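Local coordinates for TouB protein (Pseudomonas stutzeri, PDB 2INC) that probably serves as the small ubiquitin-like component of the toluene o-xylene monooxygenase, an enzyme complex that oxidises aromatic hydrocarbons, at residues I4-E9 with Q15-D20; Q27-C32 with L49-H54. All coordinates share one frame; numbering follows the deposited sequence.

Contact 1 of 2, residues I4-E9 with Q15-D20; sequences IMSNFE and QLVPVD
Gln15 and Ser6 are held together by a pair of backbone hydrogen bonds, the shorter running from Ser6 N to Gln15 O at 2.7 Å. That carbonyl also receives the CA-H of Met5, with CA 3.2 Å from Gln15 O. Next along, Leu16 faces Met5 as a non-hydrogen-bonded pair. The Met5 chain bends at chi2 (-54°), which lays SD over the Leu16 backbone, 3.9 Å from Leu16 CB. The chain of another protein lies along the outer edge of strand 14-19: it hydrogen-bonds to the Leu16 backbone, and Met5 packs on one of its side chains. The two antiparallel strands form the N-terminal hairpin of the ubiquitin-like (beta-grasp) fold; the face carrying Ile4, Ser6 and Val17 is covered by helix 25-33. Val17 returns to hydrogen-bonded pairing: its N gives a nearly straight 2.8 Å bond to Ile4 O, and its own O accepts Ile4 N. Its CG2 packs against Ser6 CB at 3.6 Å, and its CB lies 4.0 Å from Ile4 CD1, the two side chains alongside. With chi1 at 58°, Ile4 CG1 swings to 3.3 Å from Val17 O and 3.8 Å from Val19 CG1, the Ile4 and Val19 side chains crossing at about a right angle. Replacing Ile4 with an alanine would probably open a gap beside Val17 and leave Val19 without this neighbour.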
loop_
_atom_site.group_PDB
_atom_site.type_symbol
_atom_site.label_atom_id
_atom_site.label_comp_id
_atom_site.label_asym_id
_atom_site.label_seq_id
_atom_site.Cartn_x
_atom_site.Cartn_y
_atom_site.Cartn_z
ATOM N N ILE C 4 -54.132 20.456 1.255
ATOM C CA ILE C 4 -53.825 20.701 2.642
ATOM C C ILE C 4 -52.740 19.723 3.100
ATOM O O ILE C 4 -52.458 18.703 2.431
ATOM C CB ILE C 4 -55.093 20.621 3.580
ATOM C CG1 ILE C 4 -55.782 19.264 3.468
ATOM C CG2 ILE C 4 -56.089 21.783 3.281
ATOM C CD1 ILE C 4 -55.431 18.291 4.532
ATOM N N MET C 5 -52.167 20.032 4.259
ATOM C CA MET C 5 -51.185 19.179 4.961
ATOM C C MET C 5 -51.823 18.571 6.217
ATOM O O MET C 5 -52.273 19.278 7.135
ATOM C CB MET C 5 -49.902 19.983 5.368
ATOM C CG MET C 5 -49.170 20.693 4.184
ATOM S SD MET C 5 -48.771 19.579 2.834
ATOM C CE MET C 5 -47.705 20.613 1.816
ATOM N N SER C 6 -51.823 17.256 6.262
ATOM C CA SER C 6 -52.520 16.504 7.288
ATOM C C SER C 6 -51.544 16.067 8.335
ATOM O O SER C 6 -50.635 15.324 8.012
ATOM C CB SER C 6 -53.107 15.253 6.615
ATOM O OG SER C 6 -53.550 14.318 7.589
ATOM N N ASN C 7 -51.741 16.526 9.571
ATOM C CA ASN C 7 -51.003 16.108 10.739
ATOM C C ASN C 7 -51.969 15.203 11.560
ATOM O O ASN C 7 -52.758 15.682 12.390
ATOM C CB ASN C 7 -50.623 17.356 11.570
ATOM C CG ASN C 7 -49.669 17.045 12.705
ATOM O OD1 ASN C 7 -48.964 16.031 12.689
ATOM N ND2 ASN C 7 -49.622 17.925 13.691
ATOM N N PHE C 8 -51.909 13.902 11.300
ATOM C CA PHE C 8 -52.895 12.970 11.816
ATOM C C PHE C 8 -52.518 12.505 13.222
ATOM O O PHE C 8 -51.330 12.206 13.484
ATOM C CB PHE C 8 -53.038 11.790 10.861
ATOM C CG PHE C 8 -54.360 11.083 11.001
ATOM C CD1 PHE C 8 -55.418 11.390 10.140
ATOM C CD2 PHE C 8 -54.561 10.135 12.001
ATOM C CE1 PHE C 8 -56.662 10.741 10.258
ATOM C CE2 PHE C 8 -55.811 9.499 12.132
ATOM C CZ PHE C 8 -56.851 9.820 11.267
ATOM N N GLU C 9 -53.498 12.461 14.145
ATOM C CA GLU C 9 -53.157 12.182 15.539
ATOM C C GLU C 9 -52.516 10.819 15.630
ATOM O O GLU C 9 -52.962 9.864 14.962
ATOM C CB GLU C 9 -54.373 12.249 16.461
ATOM C CG GLU C 9 -54.051 11.915 17.903
ATOM C CD GLU C 9 -55.229 12.208 18.850
ATOM O OE1 GLU C 9 -56.329 12.586 18.377
ATOM O OE2 GLU C 9 -55.043 12.047 20.069
ATOM N N GLN C 15 -48.464 15.061 6.031
ATOM C CA GLN C 15 -48.554 14.559 4.671
ATOM C C GLN C 15 -49.401 15.473 3.832
ATOM O O GLN C 15 -50.311 16.157 4.363
ATOM C CB GLN C 15 -49.186 13.180 4.645
ATOM C CG GLN C 15 -48.427 12.156 5.416
ATOM C CD GLN C 15 -49.166 10.879 5.464
ATOM O OE1 GLN C 15 -50.073 10.706 6.310
ATOM N NE2 GLN C 15 -48.825 9.953 4.536
ATOM N N LEU C 16 -49.125 15.475 2.524
ATOM C CA LEU C 16 -49.946 16.252 1.598
ATOM C C LEU C 16 -51.221 15.439 1.260
ATOM O O LEU C 16 -51.127 14.287 0.853
ATOM C CB LEU C 16 -49.160 16.579 0.330
ATOM C CG LEU C 16 -49.951 17.161 -0.871
ATOM C CD1 LEU C 16 -50.478 18.597 -0.598
ATOM C CD2 LEU C 16 -49.101 17.140 -2.114
ATOM N N VAL C 17 -52.385 16.054 1.418
ATOM C CA VAL C 17 -53.671 15.391 1.146
ATOM C C VAL C 17 -54.521 16.408 0.366
ATOM O O VAL C 17 -54.880 17.462 0.908
ATOM C CB VAL C 17 -54.386 14.986 2.450
ATOM C CG1 VAL C 17 -55.742 14.375 2.161
ATOM C CG2 VAL C 17 -53.559 13.987 3.227
ATOM N N PRO C 18 -54.765 16.135 -0.920
ATOM C CA PRO C 18 -55.692 16.984 -1.663
ATOM C C PRO C 18 -57.119 16.756 -1.166
ATOM O O PRO C 18 -57.534 15.616 -0.907
ATOM C CB PRO C 18 -55.538 16.511 -3.115
ATOM C CG PRO C 18 -54.975 15.154 -3.047
ATOM C CD PRO C 18 -54.216 15.040 -1.739
ATOM N N VAL C 19 -57.834 17.839 -0.942
ATOM C CA VAL C 19 -59.230 17.732 -0.550
ATOM C C VAL C 19 -59.999 18.545 -1.587
ATOM O O VAL C 19 -59.391 19.110 -2.486
ATOM C CB VAL C 19 -59.492 18.266 0.892
ATOM C CG1 VAL C 19 -58.774 17.425 1.928
ATOM C CG2 VAL C 19 -59.115 19.717 1.035
ATOM N N ASP C 20 -61.321 18.597 -1.469
ATOM C CA ASP C 20 -62.140 19.438 -2.347
ATOM C C ASP C 20 -62.693 20.631 -1.582
ATOM O O ASP C 20 -63.002 20.496 -0.406
ATOM C CB ASP C 20 -63.310 18.623 -2.860
ATOM C CG ASP C 20 -64.008 19.301 -4.009
ATOM O OD1 ASP C 20 -63.543 19.134 -5.170
ATOM O OD2 ASP C 20 -65.013 19.996 -3.729
#

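Contact 2 of 2, residues Q27-C32 with L49-H54; sequences QVAEKC and LRVRRH
Ala29 meets Leu49 methyl to methylene, Ala29 CB lying 3.7 Å from Leu49 CB. Leu49 has CG anti to its carbonyl carbon, beside the backbone N (chi1 -57°), and its chain then runs on extended to CD1 (chi2 -176°). The branch therefore passes along the helix surface instead of butting into it: CD1 comes 4.0 Å from Ala29 O and 4.2 Å from Ala29 CB, so the alanine methyl is met by both the root and the end of the leucine. Two residues on, Val51 turns its CB to the same helix. Its CG1 is anti to the backbone N, which leaves CG2 as the methyl that reaches across, at 4.2 Å from Ala29 CB and 4.3 Å from Val28 CG1. This is the helix-on-sheet packing of the beta-grasp fold, in which helix 25-33 lies across the concave side of the sheet; the short segments run almost perpendicular, at 100°, with their axes 7.9 Å apart at closest approach. So near an approach suits the small side chain of Ala29, which points at the strand, whereas Val28 leans in from the flank with a single methyl. The side chains meet through carbon alone. Around them, Phe81 packs on Leu49, Phe60 touches Val51, and Val66 lies against Val28.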
loop_
_atom_site.group_PDB
_atom_site.type_symbol
_atom_site.label_atom_id
_atom_site.label_comp_id
_atom_site.label_asym_id
_atom_site.label_seq_id
_atom_site.Cartn_x
_atom_site.Cartn_y
_atom_site.Cartn_z
ATOM N N GLN C 27 -65.563 14.858 5.690
ATOM C CA GLN C 27 -65.046 14.225 4.462
ATOM C C GLN C 27 -63.536 14.507 4.271
ATOM O O GLN C 27 -62.828 13.726 3.631
ATOM C CB GLN C 27 -65.804 14.684 3.227
ATOM C CG GLN C 27 -67.255 14.212 3.259
ATOM C CD GLN C 27 -68.160 15.016 2.356
ATOM O OE1 GLN C 27 -68.176 16.260 2.398
ATOM N NE2 GLN C 27 -68.948 14.305 1.535
ATOM N N VAL C 28 -63.077 15.630 4.825
ATOM C CA VAL C 28 -61.633 15.911 4.864
ATOM C C VAL C 28 -60.933 14.881 5.735
ATOM O O VAL C 28 -59.936 14.297 5.311
ATOM C CB VAL C 28 -61.359 17.326 5.377
ATOM C CG1 VAL C 28 -59.894 17.501 5.701
ATOM C CG2 VAL C 28 -61.776 18.339 4.323
ATOM N N ALA C 29 -61.454 14.653 6.947
ATOM C CA ALA C 29 -60.853 13.693 7.882
ATOM C C ALA C 29 -60.791 12.300 7.265
ATOM O O ALA C 29 -59.791 11.564 7.416
ATOM C CB ALA C 29 -61.604 13.695 9.210
ATOM N N GLU C 30 -61.844 11.942 6.536
ATOM C CA GLU C 30 -61.870 10.686 5.778
ATOM C C GLU C 30 -60.692 10.581 4.813
ATOM O O GLU C 30 -59.963 9.581 4.808
ATOM C CB GLU C 30 -63.203 10.580 5.007
ATOM C CG GLU C 30 -63.275 9.492 3.951
ATOM C CD GLU C 30 -63.407 8.077 4.549
ATOM O OE1 GLU C 30 -63.376 7.949 5.813
ATOM O OE2 GLU C 30 -63.542 7.093 3.751
ATOM N N LYS C 31 -60.533 11.602 3.985
ATOM C CA LYS C 31 -59.467 11.679 3.016
ATOM C C LYS C 31 -58.096 11.597 3.677
ATOM O O LYS C 31 -57.242 10.873 3.210
ATOM C CB LYS C 31 -59.599 12.946 2.174
ATOM C CG LYS C 31 -60.518 12.737 0.968
ATOM C CD LYS C 31 -60.951 14.053 0.392
ATOM C CE LYS C 31 -61.689 13.882 -0.913
ATOM N NZ LYS C 31 -62.242 15.214 -1.337
ATOM N N CYS C 32 -57.913 12.311 4.770
ATOM C CA CYS C 32 -56.699 12.192 5.581
ATOM C C CYS C 32 -56.492 10.793 6.167
ATOM O O CYS C 32 -55.408 10.196 6.014
ATOM C CB CYS C 32 -56.738 13.229 6.699
ATOM S SG CYS C 32 -56.684 14.915 6.016
ATOM N N LEU C 49 -63.405 11.554 14.269
ATOM C CA LEU C 49 -62.269 12.343 13.758
ATOM C C LEU C 49 -62.664 13.785 13.574
ATOM O O LEU C 49 -63.614 14.088 12.830
ATOM C CB LEU C 49 -61.767 11.813 12.409
ATOM C CG LEU C 49 -61.337 10.360 12.370
ATOM C CD1 LEU C 49 -60.775 10.006 11.007
ATOM C CD2 LEU C 49 -60.323 10.128 13.463
ATOM N N ARG C 50 -61.956 14.686 14.241
ATOM C CA ARG C 50 -62.208 16.125 14.070
ATOM C C ARG C 50 -61.063 16.826 13.295
ATOM O O ARG C 50 -59.953 16.280 13.211
ATOM C CB ARG C 50 -62.443 16.762 15.441
ATOM C CG ARG C 50 -63.712 16.178 16.127
ATOM C CD ARG C 50 -64.958 16.381 15.247
ATOM N NE ARG C 50 -65.207 17.798 14.952
ATOM C CZ ARG C 50 -65.593 18.710 15.848
ATOM N NH1 ARG C 50 -65.776 18.364 17.115
ATOM N NH2 ARG C 50 -65.785 19.972 15.480
ATOM N N VAL C 51 -61.337 18.010 12.740
ATOM C CA VAL C 51 -60.312 18.822 12.042
ATOM C C VAL C 51 -60.023 20.136 12.802
ATOM O O VAL C 51 -60.946 20.920 13.031
ATOM C CB VAL C 51 -60.754 19.136 10.578
ATOM C CG1 VAL C 51 -59.646 19.871 9.805
ATOM C CG2 VAL C 51 -61.122 17.866 9.837
ATOM N N ARG C 52 -58.767 20.383 13.212
ATOM C CA ARG C 52 -58.408 21.727 13.693
ATOM C C ARG C 52 -57.217 22.325 12.967
ATOM O O ARG C 52 -56.308 21.602 12.522
ATOM C CB ARG C 52 -58.193 21.805 15.198
ATOM C CG ARG C 52 -57.253 20.824 15.720
ATOM C CD ARG C 52 -56.668 21.198 17.082
ATOM N NE ARG C 52 -55.636 20.197 17.338
ATOM C CZ ARG C 52 -55.202 19.826 18.539
ATOM N NH1 ARG C 52 -55.700 20.391 19.641
ATOM N NH2 ARG C 52 -54.265 18.880 18.635
ATOM N N ARG C 53 -57.248 23.641 12.827
ATOM C CA ARG C 53 -56.188 24.379 12.184
ATOM C C ARG C 53 -54.938 24.251 13.064
ATOM O O ARG C 53 -54.984 24.594 14.248
ATOM C CB ARG C 53 -56.616 25.832 12.030
ATOM C CG ARG C 53 -55.651 26.696 11.237
ATOM C CD ARG C 53 -55.992 28.175 11.400
ATOM N NE ARG C 53 -56.994 28.525 10.419
ATOM C CZ ARG C 53 -58.078 29.266 10.642
ATOM N NH1 ARG C 53 -58.336 29.770 11.850
ATOM N NH2 ARG C 53 -58.920 29.484 9.632
ATOM N N HIS C 54 -53.838 23.738 12.492
ATOM C CA HIS C 54 -52.644 23.432 13.288
ATOM C C HIS C 54 -52.126 24.682 13.972
ATOM O O HIS C 54 -51.794 24.649 15.156
ATOM C CB HIS C 54 -51.517 22.802 12.448
ATOM C CG HIS C 54 -50.350 22.338 13.271
ATOM N ND1 HIS C 54 -49.138 22.999 13.290
ATOM C CD2 HIS C 54 -50.211 21.277 14.100
ATOM C CE1 HIS C 54 -48.315 22.374 14.114
ATOM N NE2 HIS C 54 -48.941 21.329 14.624
#

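In the fold
The centres of contacts 1 and 2 lie 8 Å apart, and both reach the same sheet. Strand 14-19 of contact 1 leads on into helix 25-33, which packs on the hairpin through Val28 and Cys32 and on strand 48-53 through Val28 and Ala29. Cys32 joins the two: its CB lies 3.5 Å from Ser6 OG, and its SG 3.9 Å from Ile4 CD1. Val19 likewise packs on Val28. Strand 76-82 runs between 2-8 and 48-53 in the sheet; backbone hydrogen bonds join Asn7 with Leu77 and Ile79, and Arg52 with Asp78. Phe8 of contact 1 also touches Leu49 of contact 2 directly, Phe8 CZ coming 3.9 Å from Leu49 CD1.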